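PDB 3SDO: nitrilotriacetate monooxygenase from Burkholderia pseudomallei, which probably catalyses the oxidation of its substrate with molecular oxygen, as a flavin-dependent monooxygenase of the NtaA/SnaA/DszA family that is likely to use FMN. Local coordinates for residues E105-A110 and G202-R207; Q162-S167 and H189-R194. All blocks are in the same frame, centred on the assembly; numbering follows the deposited sequence.

Contact 1: residues E105-A110 and G202-R207; sequences EPYNVA and GPLNIR
Y107 links the first turn of helix 106-119 to the loop 202-207, touching all of G202 to N205. Its CG is anti to the backbone N, beside the carbonyl carbon (chi1 -160°); the ring extends from there and its OH end meets the loop backbone. Y107 OH donates to O of P203, which follows a cis peptide bond, at 2.8 Å and a C=O...donor angle of 134°; the hydroxyl lies in the carbonyl plane, on a lone pair of P203 O. L204 CD1 sits over one face of the Y107 ring, offset toward the rim, 4.0 Å from the centroid and 18° off the ring normal, which makes a CH-pi contact. One turn on, A110 CB points toward the loop and touches the same methyl, L204 CD1, at 4.0 Å. The opposing loop also reaches the second subunit, where G202 N bonds to N139 of that chain. A single tyrosine thus serves two chemistries: its ring provides an apolar surface for a leucine methyl, and its hydroxyl meets a buried carbonyl of a loop without regular secondary structure. The one directional bond, at the ring's far end, ties P203 O to the first turn of the helix, giving the otherwise apolar contact a direction.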
loop_
_atom_site.group_PDB
_atom_site.type_symbol
_atom_site.label_atom_id
_atom_site.label_comp_id
_atom_site.label_asym_id
_atom_site.label_seq_id
_atom_site.Cartn_x
_atom_site.Cartn_y
_atom_site.Cartn_z
ATOM N N GLU A 105 -8.818 -1.602 -9.588
ATOM C CA GLU A 105 -8.697 -2.409 -10.807
ATOM C C GLU A 105 -8.113 -3.771 -10.430
ATOM O O GLU A 105 -7.075 -3.826 -9.770
ATOM C CB GLU A 105 -7.803 -1.715 -11.835
ATOM C CG GLU A 105 -8.464 -0.567 -12.553
ATOM C CD GLU A 105 -9.420 -1.003 -13.702
ATOM O OE1 GLU A 105 -9.418 -2.187 -14.131
ATOM O OE2 GLU A 105 -10.167 -0.132 -14.199
ATOM N N PRO A 106 -8.753 -4.871 -10.867
ATOM C CA PRO A 106 -8.220 -6.186 -10.488
ATOM C C PRO A 106 -6.739 -6.398 -10.850
ATOM O O PRO A 106 -6.019 -7.030 -10.086
ATOM C CB PRO A 106 -9.103 -7.180 -11.262
ATOM C CG PRO A 106 -9.918 -6.376 -12.191
ATOM C CD PRO A 106 -9.964 -4.981 -11.699
ATOM N N TYR A 107 -6.287 -5.865 -11.982
ATOM C CA TYR A 107 -4.869 -6.018 -12.337
ATOM C C TYR A 107 -3.962 -5.345 -11.304
ATOM O O TYR A 107 -2.922 -5.904 -10.924
ATOM C CB TYR A 107 -4.577 -5.511 -13.761
ATOM C CG TYR A 107 -3.289 -6.070 -14.369
ATOM C CD1 TYR A 107 -3.258 -7.332 -14.971
ATOM C CD2 TYR A 107 -2.104 -5.339 -14.329
ATOM C CE1 TYR A 107 -2.080 -7.838 -15.552
ATOM C CE2 TYR A 107 -0.922 -5.840 -14.880
ATOM C CZ TYR A 107 -0.919 -7.087 -15.493
ATOM O OH TYR A 107 0.251 -7.573 -16.035
ATOM N N ASN A 108 -4.360 -4.170 -10.826
ATOM C CA ASN A 108 -3.585 -3.459 -9.807
ATOM C C ASN A 108 -3.630 -4.173 -8.450
ATOM O O ASN A 108 -2.627 -4.238 -7.752
ATOM C CB ASN A 108 -4.087 -2.003 -9.631
ATOM C CG ASN A 108 -3.773 -1.126 -10.833
ATOM O OD1 ASN A 108 -2.802 -1.377 -11.550
ATOM N ND2 ASN A 108 -4.600 -0.095 -11.067
ATOM N N VAL A 109 -4.809 -4.653 -8.059
ATOM C CA VAL A 109 -4.945 -5.418 -6.825
ATOM C C VAL A 109 -4.053 -6.643 -6.856
ATOM O O VAL A 109 -3.298 -6.913 -5.913
ATOM C CB VAL A 109 -6.420 -5.816 -6.577
ATOM C CG1 VAL A 109 -6.534 -6.781 -5.361
ATOM C CG2 VAL A 109 -7.266 -4.538 -6.354
ATOM N N ALA A 110 -4.123 -7.382 -7.946
ATOM C CA ALA A 110 -3.311 -8.573 -8.092
ATOM C C ALA A 110 -1.808 -8.265 -7.936
ATOM O O ALA A 110 -1.098 -8.971 -7.187
ATOM C CB ALA A 110 -3.621 -9.258 -9.428
ATOM N N GLY A 202 -4.339 -10.315 -19.169
ATOM C CA GLY A 202 -3.151 -10.867 -18.509
ATOM C C GLY A 202 -2.082 -11.125 -19.557
ATOM O O GLY A 202 -2.212 -10.677 -20.692
ATOM N N PRO A 203 -0.986 -11.805 -19.182
ATOM C CA PRO A 203 -0.681 -12.319 -17.874
ATOM C C PRO A 203 -0.260 -11.222 -16.905
ATOM O O PRO A 203 -0.009 -10.080 -17.306
ATOM C CB PRO A 203 0.523 -13.239 -18.124
ATOM C CG PRO A 203 0.858 -13.144 -19.586
ATOM C CD PRO A 203 0.155 -11.948 -20.101
ATOM N N LEU A 204 -0.187 -11.591 -15.635
ATOM C CA LEU A 204 0.422 -10.748 -14.616
ATOM C C LEU A 204 1.937 -10.694 -14.806
ATOM O O LEU A 204 2.533 -11.655 -15.335
ATOM C CB LEU A 204 0.101 -11.317 -13.238
ATOM C CG LEU A 204 0.185 -10.340 -12.058
ATOM C CD1 LEU A 204 -0.806 -9.158 -12.209
ATOM C CD2 LEU A 204 -0.076 -11.056 -10.753
ATOM N N ASN A 205 2.553 -9.593 -14.347
ATOM C CA ASN A 205 4.000 -9.387 -14.467
ATOM C C ASN A 205 4.754 -9.577 -13.145
ATOM O O ASN A 205 5.789 -8.960 -12.899
ATOM C CB ASN A 205 4.336 -8.038 -15.128
ATOM C CG ASN A 205 3.816 -6.848 -14.357
ATOM O OD1 ASN A 205 3.139 -6.995 -13.345
ATOM N ND2 ASN A 205 4.129 -5.654 -14.847
ATOM N N ILE A 206 4.241 -10.477 -12.312
ATOM C CA ILE A 206 4.951 -10.897 -11.106
ATOM C C ILE A 206 4.561 -12.339 -10.786
ATOM O O ILE A 206 3.431 -12.786 -11.072
ATOM C CB ILE A 206 4.681 -9.953 -9.933
ATOM C CG1 ILE A 206 5.563 -10.323 -8.739
ATOM C CG2 ILE A 206 3.183 -9.971 -9.569
ATOM C CD1 ILE A 206 5.525 -9.283 -7.601
ATOM N N ARG A 207 5.517 -13.061 -10.217
ATOM C CA ARG A 207 5.374 -14.496 -9.951
ATOM C C ARG A 207 4.567 -14.775 -8.677
ATOM O O ARG A 207 4.141 -13.842 -7.969
ATOM C CB ARG A 207 6.759 -15.138 -9.829
ATOM C CG ARG A 207 7.605 -14.617 -8.655
ATOM C CD ARG A 207 8.700 -15.591 -8.343
ATOM N NE ARG A 207 8.133 -16.845 -7.838
ATOM C CZ ARG A 207 8.730 -18.022 -7.883
ATOM N NH1 ARG A 207 9.951 -18.142 -8.404
ATOM N NH2 ARG A 207 8.099 -19.098 -7.397
#

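Contact 2: residues Q162-S167 and H189-R194; sequences QGLWDS and HRLDHR
L191 lays its CD1 methyl against the backbone of G163, 3.6 Å from G163 CA, in the last turns of helix 150-165. Its CG is anti to the backbone N (chi1 -172°), and the side chain crosses that of L164 at about a right angle; L191 CD2 lies 4.1 Å from L164 CG. The absence of a side chain at G163 is what admits the methyl, since a CB here would clash with L191 CD1. V160, one turn earlier on the helix, also touches L191.

Beyond the helix the contact turns polar. H189 N donates to S167 O at 2.8 Å, lying in the carbonyl plane, while H189 CD2 approaches the same oxygen to 3.3 Å at the ring edge. The imidazole is anchored outside the segments, NE2 bonding to D169 and the ring stacking on Y444. S167 OG donates to L164 O at 2.6 Å, and that carbonyl also accepts from S167 N, so one residue binds it twice. A water donates both to S167 OG (2.8 Å) and to H189 O (2.7 Å), bridging the two loop segments where no direct bond joins the two groups. Backbone hydrogen bonds pair L191 and D192 with E201 and H193 with V200. The arrangement is that of an excursion packed on an outer helix of the TIM-barrel fold of luciferase-like monooxygenases, ending in a short antiparallel hairpin, 193-194 with 199-200.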
loop_
_atom_site.group_PDB
_atom_site.type_symbol
_atom_site.label_atom_id
_atom_site.label_comp_id
_atom_site.label_asym_id
_atom_site.label_seq_id
_atom_site.Cartn_x
_atom_site.Cartn_y
_atom_site.Cartn_z
ATOM N N GLN A 162 -7.408 -13.864 -8.727
ATOM C CA GLN A 162 -6.878 -15.196 -8.541
ATOM C C GLN A 162 -6.389 -15.834 -9.853
ATOM O O GLN A 162 -5.364 -16.502 -9.861
ATOM C CB GLN A 162 -7.904 -16.087 -7.817
ATOM C CG GLN A 162 -8.047 -15.720 -6.346
ATOM C CD GLN A 162 -9.014 -16.625 -5.620
ATOM O OE1 GLN A 162 -10.006 -17.045 -6.193
ATOM N NE2 GLN A 162 -8.728 -16.929 -4.362
ATOM N N GLY A 163 -7.121 -15.635 -10.953
ATOM C CA GLY A 163 -6.644 -16.020 -12.267
ATOM C C GLY A 163 -5.303 -15.396 -12.624
ATOM O O GLY A 163 -4.385 -16.075 -13.109
ATOM N N LEU A 164 -5.171 -14.098 -12.382
ATOM C CA LEU A 164 -3.885 -13.402 -12.638
ATOM C C LEU A 164 -2.754 -13.951 -11.791
ATOM O O LEU A 164 -1.603 -14.054 -12.253
ATOM C CB LEU A 164 -4.015 -11.896 -12.402
ATOM C CG LEU A 164 -4.869 -11.135 -13.410
ATOM C CD1 LEU A 164 -5.166 -9.741 -12.877
ATOM C CD2 LEU A 164 -4.184 -11.041 -14.773
ATOM N N TRP A 165 -3.076 -14.317 -10.557
ATOM C CA TRP A 165 -2.076 -14.893 -9.652
ATOM C C TRP A 165 -1.567 -16.255 -10.119
ATOM O O TRP A 165 -0.559 -16.722 -9.619
ATOM C CB TRP A 165 -2.604 -15.015 -8.214
ATOM C CG TRP A 165 -2.661 -13.715 -7.463
ATOM C CD1 TRP A 165 -1.903 -12.582 -7.698
ATOM C CD2 TRP A 165 -3.508 -13.403 -6.337
ATOM N NE1 TRP A 165 -2.246 -11.596 -6.791
ATOM C CE2 TRP A 165 -3.221 -12.072 -5.951
ATOM C CE3 TRP A 165 -4.486 -14.109 -5.632
ATOM C CZ2 TRP A 165 -3.869 -11.451 -4.886
ATOM C CZ3 TRP A 165 -5.140 -13.484 -4.564
ATOM C CH2 TRP A 165 -4.827 -12.181 -4.196
ATOM N N ASP A 166 -2.262 -16.908 -11.045
ATOM C CA ASP A 166 -1.754 -18.161 -11.599
ATOM C C ASP A 166 -1.070 -17.978 -12.962
ATOM O O ASP A 166 -0.852 -18.955 -13.673
ATOM C CB ASP A 166 -2.881 -19.211 -11.644
ATOM C CG ASP A 166 -3.205 -19.791 -10.254
ATOM O OD1 ASP A 166 -2.468 -19.479 -9.284
ATOM O OD2 ASP A 166 -4.172 -20.590 -10.128
ATOM N N SER A 167 -0.678 -16.741 -13.288
ATOM C CA SER A 167 -0.022 -16.443 -14.570
ATOM C C SER A 167 1.256 -17.246 -14.751
ATOM O O SER A 167 1.496 -17.810 -15.831
ATOM C CB SER A 167 0.319 -14.960 -14.688
ATOM O OG SER A 167 -0.837 -14.153 -14.727
ATOM N N HIS A 189 0.907 -18.144 -18.523
ATOM C CA HIS A 189 -0.472 -18.320 -18.984
ATOM C C HIS A 189 -1.158 -16.977 -19.118
ATOM O O HIS A 189 -1.088 -16.148 -18.213
ATOM C CB HIS A 189 -1.265 -19.175 -17.983
ATOM C CG HIS A 189 -0.605 -20.476 -17.653
ATOM N ND1 HIS A 189 -0.838 -21.632 -18.373
ATOM C CD2 HIS A 189 0.308 -20.798 -16.703
ATOM C CE1 HIS A 189 -0.100 -22.611 -17.875
ATOM N NE2 HIS A 189 0.605 -22.132 -16.862
ATOM N N ARG A 190 -1.829 -16.777 -20.249
ATOM C CA ARG A 190 -2.752 -15.659 -20.414
ATOM C C ARG A 190 -4.062 -15.969 -19.681
ATOM O O ARG A 190 -4.402 -17.128 -19.492
ATOM C CB ARG A 190 -3.050 -15.426 -21.890
ATOM C CG ARG A 190 -2.008 -14.610 -22.612
ATOM C CD ARG A 190 -2.636 -13.872 -23.784
ATOM N NE ARG A 190 -3.369 -14.808 -24.625
ATOM C CZ ARG A 190 -4.263 -14.460 -25.540
ATOM N NH1 ARG A 190 -4.874 -15.417 -26.253
ATOM N NH2 ARG A 190 -4.569 -13.177 -25.749
ATOM N N LEU A 191 -4.784 -14.940 -19.248
ATOM C CA LEU A 191 -6.066 -15.147 -18.597
ATOM C C LEU A 191 -7.230 -15.051 -19.598
ATOM O O LEU A 191 -8.140 -15.862 -19.579
ATOM C CB LEU A 191 -6.266 -14.124 -17.466
ATOM C CG LEU A 191 -7.502 -14.362 -16.586
ATOM C CD1 LEU A 191 -7.362 -15.673 -15.814
ATOM C CD2 LEU A 191 -7.722 -13.178 -15.624
ATOM N N ASP A 192 -7.208 -14.049 -20.456
ATOM C CA ASP A 192 -8.300 -13.831 -21.423
ATOM C C ASP A 192 -9.666 -13.804 -20.734
ATOM O O ASP A 192 -10.631 -14.397 -21.217
ATOM C CB ASP A 192 -8.283 -14.902 -22.538
ATOM C CG ASP A 192 -7.066 -14.800 -23.422
ATOM O OD1 ASP A 192 -6.693 -13.667 -23.791
ATOM O OD2 ASP A 192 -6.487 -15.855 -23.760
ATOM N N HIS A 193 -9.751 -13.128 -19.594
ATOM C CA HIS A 193 -11.028 -12.977 -18.921
ATOM C C HIS A 193 -11.899 -11.958 -19.658
ATOM O O HIS A 193 -11.462 -10.827 -19.905
ATOM C CB HIS A 193 -10.826 -12.497 -17.494
ATOM C CG HIS A 193 -12.100 -12.253 -16.760
ATOM N ND1 HIS A 193 -12.702 -13.217 -15.981
ATOM C CD2 HIS A 193 -12.900 -11.163 -16.701
ATOM C CE1 HIS A 193 -13.807 -12.722 -15.453
ATOM N NE2 HIS A 193 -13.959 -11.483 -15.887
ATOM N N ARG A 194 -13.127 -12.368 -19.981
ATOM C CA ARG A 194 -14.140 -11.490 -20.556
ATOM C C ARG A 194 -15.466 -11.774 -19.841
ATOM O O ARG A 194 -16.152 -12.757 -20.122
ATOM C CB ARG A 194 -14.271 -11.725 -22.065
HETATM O O HOH W 1 -2.841 -14.781 -16.649
#

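All six touching residues of contact 1 are buried, but only four of six in contact 2, where H189 and L191 are partly exposed; both contacts lie well out from the chain's centre and away from the predicted FMN-binding residues. Contact 2 is nested along the chain inside the loop closed by contact 1, their centres about 8 Å apart. Helix 106-119 supplies one side of contact 1 and helix 150-165 one side of contact 2, tied together by a probable hydrogen bond from W165 NE1 to A110 O. A second probable bond joins S167 OG to L204 N. Contact 1 relies on an aromatic ring and adjoins the second subunit; contact 2 joins leucine packing to backbone and water bonds, is untouched by the other subunit, and has exposed residues, R190 and D192, on its outer loop.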